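Local structure of putative NAD(P)H nitroreductase MhqN (3BEM) at residues R140-F154 / Q185-E197. The protein is a putative FMN-dependent NAD(P)H nitroreductase, a homodimeric flavoprotein that may contribute to the breakdown of aromatic compounds. The protein carries 3 engineered substitutions. Sequence-based numbering, arbitrary orientation.
Sequences RDEAIRNASLSAMMF and QFEVVMMITIGKE. With FMN (flavin mononucleotide), chain E.
Arg140 grips the Glu187 carboxylate side-on: NE donates to OE1 and NH2 to OE2 of Glu187, each at 2.9 Å. Both oxygens are met from above the carboxylate plane, which stands 75° from the guanidinium. Glu187 holds CG anti to its backbone N (chi1 -179°), 4.1 Å from Ile144 CG1, and a bend at chi2 swings the carboxylate to the arginine. The rest is mostly apolar, with the Ser148 hydroxyl, bonded to Ile144 O, among the methyls. Val189 CG2 meets Ala147 CB at 3.7 Å; CE of selenomethionine Met190 touches both Ser148 OG and Ala151 CB; Ile192 CD1 and Ile194 CD1 reach CD2 and CZ of the Phe154 ring. Residues 140-154 of helix 136-161 run at 21° to strand 186-195, an inner strand of the antiparallel nitroreductase sheet. A classic beta bulge opposite Val92 lets Val189 and Met190 both point at the helix. Arg140 NH2 also forms a salt bridge with Asp141 OD2 of the second subunit, so an alanine here would probably leave Glu187 and that aspartate without this cationic partner. Elsewhere on the helix, Leu149 CD1 touches C8M of an FMN also bound by Arg23 and Lys82 of the second subunit; Asn146 OD1, accepting from Ala53 N, nears the flavin methyls.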
ATOM      1  N   ARG B 140       2.965  14.772  -4.668  1.00 18.25           N
ATOM      2  CA  ARG B 140       3.986  13.808  -4.283  1.00 16.69           C
ATOM      3  C   ARG B 140       3.446  12.793  -3.271  1.00 16.92           C
ATOM      4  O   ARG B 140       3.785  11.602  -3.359  1.00 17.88           O
ATOM      5  CB  ARG B 140       5.210  14.562  -3.731  1.00 17.65           C
ATOM      6  CG  ARG B 140       6.351  13.671  -3.358  1.00 23.11           C
ATOM      7  CD  ARG B 140       7.627  14.471  -3.118  1.00 23.62           C
ATOM      8  NE  ARG B 140       8.632  13.517  -2.727  1.00 21.59           N
ATOM      9  CZ  ARG B 140       8.837  13.123  -1.488  1.00 23.93           C
ATOM     10  NH1 ARG B 140       8.181  13.676  -0.488  1.00 21.44           N
ATOM     11  NH2 ARG B 140       9.726  12.160  -1.258  1.00 23.01           N
ATOM     12  N   ASP B 141       2.672  13.267  -2.301  1.00 15.49           N
ATOM     13  CA  ASP B 141       2.006  12.371  -1.348  1.00 15.21           C
ATOM     14  C   ASP B 141       1.201  11.301  -2.110  1.00 15.31           C
ATOM     15  O   ASP B 141       1.218  10.121  -1.726  1.00 16.62           O
ATOM     16  CB  ASP B 141       1.009  13.104  -0.464  1.00 16.03           C
ATOM     17  CG  ASP B 141       1.624  14.050   0.525  1.00 21.60           C
ATOM     18  OD1 ASP B 141       2.869  14.040   0.679  1.00 26.64           O
ATOM     19  OD2 ASP B 141       0.813  14.801   1.145  1.00 23.70           O
ATOM     20  N   GLU B 142       0.501  11.748  -3.150  1.00 14.48           N
ATOM     21  CA  GLU B 142      -0.361  10.884  -3.956  1.00 17.39           C
ATOM     22  C   GLU B 142       0.444   9.865  -4.724  1.00 16.74           C
ATOM     23  O   GLU B 142       0.052   8.687  -4.821  1.00 16.56           O
ATOM     24  CB  GLU B 142      -1.227  11.739  -4.904  1.00 16.88           C
ATOM     25  CG  GLU B 142      -2.454  12.259  -4.193  1.00 16.93           C
ATOM     26  CD  GLU B 142      -3.458  11.145  -3.877  1.00 20.52           C
ATOM     27  OE1 GLU B 142      -4.179  10.686  -4.785  1.00 20.56           O
ATOM     28  OE2 GLU B 142      -3.511  10.714  -2.717  1.00 20.26           O
ATOM     29  N   ALA B 143       1.603  10.279  -5.207  1.00 14.04           N
ATOM     30  CA  ALA B 143       2.554   9.374  -5.873  1.00 15.72           C
ATOM     31  C   ALA B 143       2.950   8.247  -4.916  1.00 15.13           C
ATOM     32  O   ALA B 143       2.933   7.076  -5.294  1.00 15.99           O
ATOM     33  CB  ALA B 143       3.774  10.133  -6.314  1.00 16.37           C
ATOM     34  N   ILE B 144       3.331   8.608  -3.692  1.00 15.15           N
ATOM     35  CA  ILE B 144       3.764   7.640  -2.685  1.00 12.52           C
ATOM     36  C   ILE B 144       2.618   6.743  -2.261  1.00 13.17           C
ATOM     37  O   ILE B 144       2.744   5.516  -2.234  1.00 14.49           O
ATOM     38  CB  ILE B 144       4.396   8.361  -1.491  1.00 13.32           C
ATOM     39  CG1 ILE B 144       5.675   9.084  -1.919  1.00 15.02           C
ATOM     40  CG2 ILE B 144       4.674   7.372  -0.347  1.00 14.88           C
ATOM     41  CD1 ILE B 144       6.244  10.015  -0.812  1.00 18.37           C
ATOM     42  N   ARG B 145       1.456   7.341  -1.996  1.00 13.98           N
ATOM     43  CA  ARG B 145       0.299   6.598  -1.473  1.00 13.18           C
ATOM     44  C   ARG B 145      -0.203   5.571  -2.479  1.00 14.57           C
ATOM     45  O   ARG B 145      -0.377   4.403  -2.166  1.00 14.66           O
ATOM     46  CB  ARG B 145      -0.775   7.564  -1.044  1.00 15.93           C
ATOM     47  CG  ARG B 145      -2.101   6.935  -0.691  1.00 13.80           C
ATOM     48  CD  ARG B 145      -2.967   7.899   0.227  1.00 17.72           C
ATOM     49  NE  ARG B 145      -2.912   9.257  -0.289  1.00 17.94           N
ATOM     50  CZ  ARG B 145      -2.496  10.315   0.387  1.00 16.84           C
ATOM     51  NH1 ARG B 145      -2.227  10.251   1.688  1.00 18.42           N
ATOM     52  NH2 ARG B 145      -2.401  11.462  -0.238  1.00 18.03           N
ATOM     53  N   ASN B 146      -0.457   6.010  -3.686  1.00 14.93           N
ATOM     54  CA  ASN B 146      -1.040   5.132  -4.677  1.00 14.30           C
ATOM     55  C   ASN B 146      -0.034   4.045  -5.107  1.00 13.98           C
ATOM     56  O   ASN B 146      -0.405   2.861  -5.292  1.00 15.94           O
ATOM     57  CB  ASN B 146      -1.589   5.907  -5.834  1.00 16.01           C
ATOM     58  CG  ASN B 146      -2.839   6.654  -5.472  1.00 17.08           C
ATOM     59  OD1 ASN B 146      -3.907   6.058  -5.353  1.00 16.37           O
ATOM     60  ND2 ASN B 146      -2.692   7.970  -5.200  1.00 15.77           N
ATOM     61  N   ALA B 147       1.263   4.402  -5.266  1.00 13.23           N
ATOM     62  CA  ALA B 147       2.273   3.409  -5.641  1.00 14.81           C
ATOM     63  C   ALA B 147       2.435   2.365  -4.522  1.00 15.72           C
ATOM     64  O   ALA B 147       2.733   1.204  -4.762  1.00 15.60           O
ATOM     65  CB  ALA B 147       3.643   4.017  -5.980  1.00 14.08           C
ATOM     66  N   SER B 148       2.247   2.764  -3.270  1.00 15.72           N
ATOM     67  CA  SER B 148       2.423   1.827  -2.156  1.00 15.95           C
ATOM     68  C   SER B 148       1.264   0.834  -2.043  1.00 16.03           C
ATOM     69  O   SER B 148       1.475  -0.333  -1.745  1.00 15.77           O
ATOM     70  CB  SER B 148       2.668   2.617  -0.829  1.00 16.61           C
ATOM     71  OG  SER B 148       3.886   3.356  -0.864  1.00 16.23           O
ATOM     72  N   LEU B 149       0.032   1.297  -2.270  1.00 16.07           N
ATOM     73  CA  LEU B 149      -1.115   0.398  -2.421  1.00 13.24           C
ATOM     74  C   LEU B 149      -0.781  -0.652  -3.517  1.00 16.10           C
ATOM     75  O   LEU B 149      -1.030  -1.839  -3.344  1.00 16.55           O
ATOM     76  CB  LEU B 149      -2.341   1.170  -2.835  1.00 14.53           C
ATOM     77  CG  LEU B 149      -2.983   2.079  -1.773  1.00 13.83           C
ATOM     78  CD1 LEU B 149      -4.022   2.957  -2.489  1.00 17.02           C
ATOM     79  CD2 LEU B 149      -3.664   1.314  -0.623  1.00 15.94           C
ATOM     80  N   SER B 150      -0.295  -0.174  -4.660  1.00 14.81           N
ATOM     81  CA  SER B 150       0.025  -1.030  -5.799  1.00 14.19           C
ATOM     82  C   SER B 150       1.100  -2.042  -5.399  1.00 16.33           C
ATOM     83  O   SER B 150       0.996  -3.236  -5.702  1.00 16.47           O
ATOM     84  CB  SER B 150       0.522  -0.143  -6.957  1.00 14.64           C
ATOM     85  OG  SER B 150       0.721  -0.914  -8.110  1.00 17.77           O
ATOM     86  N   ALA B 151       2.121  -1.564  -4.690  1.00 15.43           N
ATOM     87  CA  ALA B 151       3.238  -2.420  -4.295  1.00 13.73           C
ATOM     88  C   ALA B 151       2.775  -3.559  -3.400  1.00 12.44           C
ATOM     89  O   ALA B 151       3.283  -4.673  -3.479  1.00 15.07           O
ATOM     90  CB  ALA B 151       4.295  -1.569  -3.610  1.00 14.49           C
HETATM   91  N   MSE B 152       1.853  -3.295  -2.471  1.00 13.90           N
HETATM   92  CA  MSE B 152       1.355  -4.351  -1.608  1.00 13.95           C
HETATM   93  C   MSE B 152       0.624  -5.417  -2.416  1.00 14.62           C
HETATM   94  O   MSE B 152       0.767  -6.620  -2.186  1.00 13.64           O
HETATM   95  CB  MSE B 152       0.459  -3.778  -0.529  1.00 14.68           C
HETATM   96  CG  MSE B 152      -0.047  -4.761   0.471  1.00 12.78           C
HETATM   97 SE   MSE B 152       1.307  -5.298   1.793  0.75 18.44          SE
HETATM   98  CE  MSE B 152       1.858  -7.019   1.100  1.00 14.49           C
HETATM   99  N   MSE B 153      -0.172  -4.959  -3.388  1.00 14.67           N
HETATM  100  CA  MSE B 153      -0.832  -5.860  -4.309  0.50 12.71           C
HETATM  101  C   MSE B 153       0.195  -6.683  -5.096  1.00 13.87           C
HETATM  102  O   MSE B 153       0.024  -7.901  -5.275  1.00 15.15           O
HETATM  103  CB  MSE B 153      -1.790  -5.100  -5.253  0.50 11.40           C
HETATM  104  CG  MSE B 153      -2.426  -5.991  -6.275  0.50 11.87           C
HETATM  105 SE   MSE B 153      -3.789  -7.049  -5.533  0.63 18.58          SE
HETATM  106  CE  MSE B 153      -5.307  -5.692  -5.553  0.50 11.23           C
ATOM    107  N   PHE B 154       1.264  -6.043  -5.550  1.00 13.68           N
ATOM    108  CA  PHE B 154       2.337  -6.807  -6.245  1.00 13.26           C
ATOM    109  C   PHE B 154       2.893  -7.938  -5.363  1.00 14.09           C
ATOM    110  O   PHE B 154       3.029  -9.074  -5.802  1.00 14.36           O
ATOM    111  CB  PHE B 154       3.484  -5.917  -6.723  1.00 14.03           C
ATOM    112  CG  PHE B 154       4.569  -6.721  -7.430  1.00 12.30           C
ATOM    113  CD1 PHE B 154       4.384  -7.164  -8.733  1.00 15.85           C
ATOM    114  CD2 PHE B 154       5.657  -7.210  -6.721  1.00 15.24           C
ATOM    115  CE1 PHE B 154       5.310  -7.980  -9.328  1.00 16.65           C
ATOM    116  CE2 PHE B 154       6.579  -8.039  -7.319  1.00 17.17           C
ATOM    117  CZ  PHE B 154       6.396  -8.417  -8.633  1.00 15.75           C
ATOM    118  N   GLN B 185       9.440  13.500 -13.171  1.00 20.12           N
ATOM    119  CA  GLN B 185       8.071  13.494 -12.701  1.00 18.92           C
ATOM    120  C   GLN B 185       7.737  12.254 -11.858  1.00 17.94           C
ATOM    121  O   GLN B 185       6.715  12.232 -11.246  1.00 17.83           O
ATOM    122  CB  GLN B 185       7.070  13.590 -13.843  1.00 21.95           C
ATOM    123  CG  GLN B 185       6.951  12.372 -14.667  1.00 22.69           C
ATOM    124  CD  GLN B 185       6.141  12.632 -15.905  1.00 35.54           C
ATOM    125  OE1 GLN B 185       6.702  12.985 -16.939  1.00 41.97           O
ATOM    126  NE2 GLN B 185       4.815  12.475 -15.811  1.00 28.11           N
ATOM    127  N   PHE B 186       8.598  11.251 -11.864  1.00 17.61           N
ATOM    128  CA  PHE B 186       8.376  10.030 -11.110  1.00 17.51           C
ATOM    129  C   PHE B 186       9.121  10.048  -9.809  1.00 19.03           C
ATOM    130  O   PHE B 186      10.319  10.313  -9.794  1.00 21.79           O
ATOM    131  CB  PHE B 186       8.797   8.822 -11.927  1.00 16.34           C
ATOM    132  CG  PHE B 186       7.987   8.646 -13.163  1.00 20.03           C
ATOM    133  CD1 PHE B 186       6.721   8.117 -13.105  1.00 19.20           C
ATOM    134  CD2 PHE B 186       8.500   9.035 -14.376  1.00 25.35           C
ATOM    135  CE1 PHE B 186       5.944   8.001 -14.269  1.00 25.75           C
ATOM    136  CE2 PHE B 186       7.760   8.915 -15.537  1.00 29.01           C
ATOM    137  CZ  PHE B 186       6.488   8.400 -15.491  1.00 27.60           C
ATOM    138  N   GLU B 187       8.397   9.799  -8.728  1.00 15.74           N
ATOM    139  CA  GLU B 187       8.987   9.473  -7.460  1.00 15.39           C
ATOM    140  C   GLU B 187       9.385   8.003  -7.418  1.00 15.53           C
ATOM    141  O   GLU B 187       8.583   7.163  -7.824  1.00 15.83           O
ATOM    142  CB  GLU B 187       7.978   9.813  -6.378  1.00 17.92           C
ATOM    143  CG  GLU B 187       8.411   9.572  -4.979  1.00 21.02           C
ATOM    144  CD  GLU B 187       9.313  10.630  -4.418  1.00 23.33           C
ATOM    145  OE1 GLU B 187       9.367  11.770  -4.971  1.00 25.68           O
ATOM    146  OE2 GLU B 187      10.017  10.268  -3.426  1.00 23.78           O
ATOM    147  N   VAL B 188      10.605   7.687  -6.960  1.00 16.80           N
ATOM    148  CA  VAL B 188      10.997   6.310  -6.737  1.00 16.99           C
ATOM    149  C   VAL B 188      10.486   5.909  -5.334  1.00 17.67           C
ATOM    150  O   VAL B 188      11.085   6.238  -4.306  1.00 19.46           O
ATOM    151  CB  VAL B 188      12.500   6.045  -6.876  1.00 18.96           C
ATOM    152  CG1 VAL B 188      12.771   4.542  -6.792  1.00 21.74           C
ATOM    153  CG2 VAL B 188      13.056   6.580  -8.186  1.00 19.69           C
ATOM    154  N   VAL B 189       9.316   5.292  -5.306  1.00 14.90           N
ATOM    155  CA  VAL B 189       8.575   5.065  -4.065  1.00 13.54           C
ATOM    156  C   VAL B 189       9.141   3.887  -3.253  1.00 14.14           C
ATOM    157  O   VAL B 189       9.233   3.966  -2.052  1.00 16.94           O
ATOM    158  CB  VAL B 189       7.091   4.902  -4.353  1.00 14.75           C
ATOM    159  CG1 VAL B 189       6.268   4.464  -3.066  1.00 15.99           C
ATOM    160  CG2 VAL B 189       6.528   6.196  -5.087  1.00 16.90           C
HETATM  161  N   MSE B 190       9.547   2.836  -3.935  1.00 13.99           N
HETATM  162  CA  MSE B 190      10.191   1.698  -3.299  1.00 16.57           C
HETATM  163  C   MSE B 190      10.864   0.836  -4.318  1.00 16.80           C
HETATM  164  O   MSE B 190      10.655   0.999  -5.507  1.00 16.92           O
HETATM  165  CB  MSE B 190       9.221   0.871  -2.421  1.00 23.75           C
HETATM  166  CG  MSE B 190       8.245   0.011  -2.946  1.00 26.34           C
HETATM  167 SE   MSE B 190       7.337  -0.855  -1.315  0.75 21.03          SE
HETATM  168  CE  MSE B 190       6.175   0.648  -1.195  1.00 18.92           C
HETATM  169  N   MSE B 191      11.707  -0.032  -3.800  1.00 16.49           N
HETATM  170  CA  MSE B 191      12.345  -1.078  -4.567  0.50 14.61           C
HETATM  171  C   MSE B 191      11.776  -2.410  -4.047  1.00 16.44           C
HETATM  172  O   MSE B 191      11.508  -2.559  -2.866  1.00 18.25           O
HETATM  173  CB  MSE B 191      13.854  -0.963  -4.372  0.50 16.46           C
HETATM  174  CG  MSE B 191      14.668  -1.989  -5.053  0.50 14.78           C
HETATM  175 SE   MSE B 191      16.591  -1.633  -4.604  0.38 19.17          SE
HETATM  176  CE  MSE B 191      16.635   0.074  -5.463  0.50 13.80           C
ATOM    177  N   ILE B 192      11.562  -3.373  -4.931  1.00 14.13           N
ATOM    178  CA  ILE B 192      11.150  -4.708  -4.524  1.00 13.50           C
ATOM    179  C   ILE B 192      12.020  -5.701  -5.227  1.00 14.26           C
ATOM    180  O   ILE B 192      12.032  -5.725  -6.468  1.00 16.08           O
ATOM    181  CB  ILE B 192       9.680  -5.008  -4.872  1.00 16.14           C
ATOM    182  CG1 ILE B 192       8.751  -3.936  -4.232  1.00 16.65           C
ATOM    183  CG2 ILE B 192       9.291  -6.416  -4.396  1.00 17.71           C
ATOM    184  CD1 ILE B 192       7.282  -4.023  -4.705  1.00 18.06           C
ATOM    185  N   THR B 193      12.701  -6.531  -4.455  1.00 12.33           N
ATOM    186  CA  THR B 193      13.379  -7.689  -5.032  1.00 12.31           C
ATOM    187  C   THR B 193      12.434  -8.858  -5.042  1.00 12.80           C
ATOM    188  O   THR B 193      11.606  -9.019  -4.136  1.00 13.91           O
ATOM    189  CB  THR B 193      14.682  -8.051  -4.312  1.00 14.49           C
ATOM    190  OG1 THR B 193      14.519  -7.986  -2.903  1.00 15.19           O
ATOM    191  CG2 THR B 193      15.790  -7.141  -4.737  1.00 14.82           C
ATOM    192  N   ILE B 194      12.581  -9.726  -6.051  1.00 12.58           N
ATOM    193  CA  ILE B 194      11.777 -10.930  -6.170  1.00 11.80           C
ATOM    194  C   ILE B 194      12.700 -12.102  -6.502  1.00 12.86           C
ATOM    195  O   ILE B 194      13.694 -11.948  -7.211  1.00 14.64           O
ATOM    196  CB  ILE B 194      10.643 -10.748  -7.226  1.00 13.23           C
ATOM    197  CG1 ILE B 194       9.739 -11.973  -7.231  1.00 13.51           C
ATOM    198  CG2 ILE B 194      11.244 -10.467  -8.651  1.00 16.82           C
ATOM    199  CD1 ILE B 194       8.471 -11.767  -8.018  1.00 16.53           C
ATOM    200  N   GLY B 195      12.387 -13.289  -5.971  1.00 11.73           N
ATOM    201  CA  GLY B 195      13.165 -14.456  -6.195  1.00 12.24           C
ATOM    202  C   GLY B 195      12.703 -15.589  -5.340  1.00 14.13           C
ATOM    203  O   GLY B 195      11.547 -15.610  -4.946  1.00 14.58           O
ATOM    204  N   LYS B 196      13.601 -16.543  -5.071  1.00 12.96           N
ATOM    205  CA  LYS B 196      13.292 -17.701  -4.216  1.00 14.74           C
ATOM    206  C   LYS B 196      14.260 -17.641  -3.046  1.00 17.92           C
ATOM    207  O   LYS B 196      15.501 -17.607  -3.243  1.00 16.71           O
ATOM    208  CB  LYS B 196      13.425 -19.012  -4.966  1.00 17.52           C
ATOM    209  CG  LYS B 196      12.494 -19.169  -6.192  1.00 24.47           C
ATOM    210  CD  LYS B 196      10.993 -19.169  -5.884  1.00 29.73           C
ATOM    211  CE  LYS B 196      10.140 -19.407  -7.187  1.00 29.62           C
ATOM    212  NZ  LYS B 196      10.156 -20.773  -7.733  1.00 40.27           N
ATOM    213  N   GLU B 197      13.711 -17.613  -1.838  1.00 16.21           N
ATOM    214  CA  GLU B 197      14.518 -17.627  -0.619  1.00 20.10           C
ATOM    215  C   GLU B 197      14.663 -19.062  -0.124  1.00 23.22           C
ATOM    216  O   GLU B 197      13.720 -19.821  -0.217  1.00 24.09           O
ATOM    217  CB  GLU B 197      13.875 -16.735   0.441  1.00 18.17           C
ATOM    218  CG  GLU B 197      14.588 -16.771   1.771  1.00 26.52           C
ATOM    219  CD  GLU B 197      14.204 -15.672   2.700  1.00 30.09           C
ATOM    220  OE1 GLU B 197      13.003 -15.529   2.978  1.00 24.38           O
ATOM    221  OE2 GLU B 197      15.128 -14.991   3.213  1.00 25.58           O
TER
HETATM  222  N1  FMN E 300     -13.573   6.950  -3.876  1.00 31.84           N
HETATM  223  C2  FMN E 300     -14.521   7.855  -3.445  1.00 33.57           C
HETATM  224  O2  FMN E 300     -15.715   7.648  -3.702  1.00 34.02           O
HETATM  225  N3  FMN E 300     -14.145   8.992  -2.744  1.00 34.54           N
HETATM  226  C4  FMN E 300     -12.812   9.262  -2.463  1.00 37.34           C
HETATM  227  O4  FMN E 300     -12.573  10.196  -1.668  1.00 27.69           O
HETATM  228  C4A FMN E 300     -11.840   8.330  -2.922  1.00 32.61           C
HETATM  229  N5  FMN E 300     -10.482   8.539  -2.687  1.00 30.81           N
HETATM  230  C5A FMN E 300      -9.562   7.563  -3.062  1.00 29.15           C
HETATM  231  C6  FMN E 300      -8.201   7.723  -2.752  1.00 26.70           C
HETATM  232  C7  FMN E 300      -7.216   6.784  -3.148  1.00 34.61           C
HETATM  233  C7M FMN E 300      -5.957   6.661  -2.311  1.00 24.69           C
HETATM  234  C8  FMN E 300      -7.637   5.652  -3.836  1.00 32.33           C
HETATM  235  C8M FMN E 300      -6.829   4.400  -3.705  1.00 23.55           C
HETATM  236  C9  FMN E 300      -8.995   5.480  -4.148  1.00 27.72           C
HETATM  237  C9A FMN E 300      -9.982   6.413  -3.778  1.00 24.25           C
HETATM  238  N10 FMN E 300     -11.328   6.226  -4.073  1.00 30.68           N
HETATM  239  C10 FMN E 300     -12.244   7.165  -3.614  1.00 32.41           C
HETATM  240  C1' FMN E 300     -11.775   5.097  -4.995  1.00 29.32           C
HETATM  241  C2' FMN E 300     -11.222   5.204  -6.445  1.00 30.77           C
HETATM  242  O2' FMN E 300     -11.980   6.125  -7.223  1.00 28.94           O
HETATM  243  C3' FMN E 300     -11.255   3.801  -7.089  1.00 32.75           C
HETATM  244  O3' FMN E 300     -10.293   2.990  -6.385  1.00 29.82           O
HETATM  245  C4' FMN E 300     -11.064   3.781  -8.624  1.00 27.95           C
HETATM  246  O4' FMN E 300     -12.057   4.536  -9.307  1.00 29.96           O
HETATM  247  C5' FMN E 300     -11.175   2.376  -9.256  1.00 31.50           C
HETATM  248  O5' FMN E 300     -12.320   1.613  -8.848  1.00 27.24           O
HETATM  249  P   FMN E 300     -12.050   0.082  -8.433  1.00 20.59           P
HETATM  250  O1P FMN E 300     -13.277  -0.564  -8.006  1.00 22.08           O
HETATM  251  O2P FMN E 300     -11.636  -0.656  -9.604  1.00 23.09           O
HETATM  252  O3P FMN E 300     -11.087   0.212  -7.331  1.00 23.10           O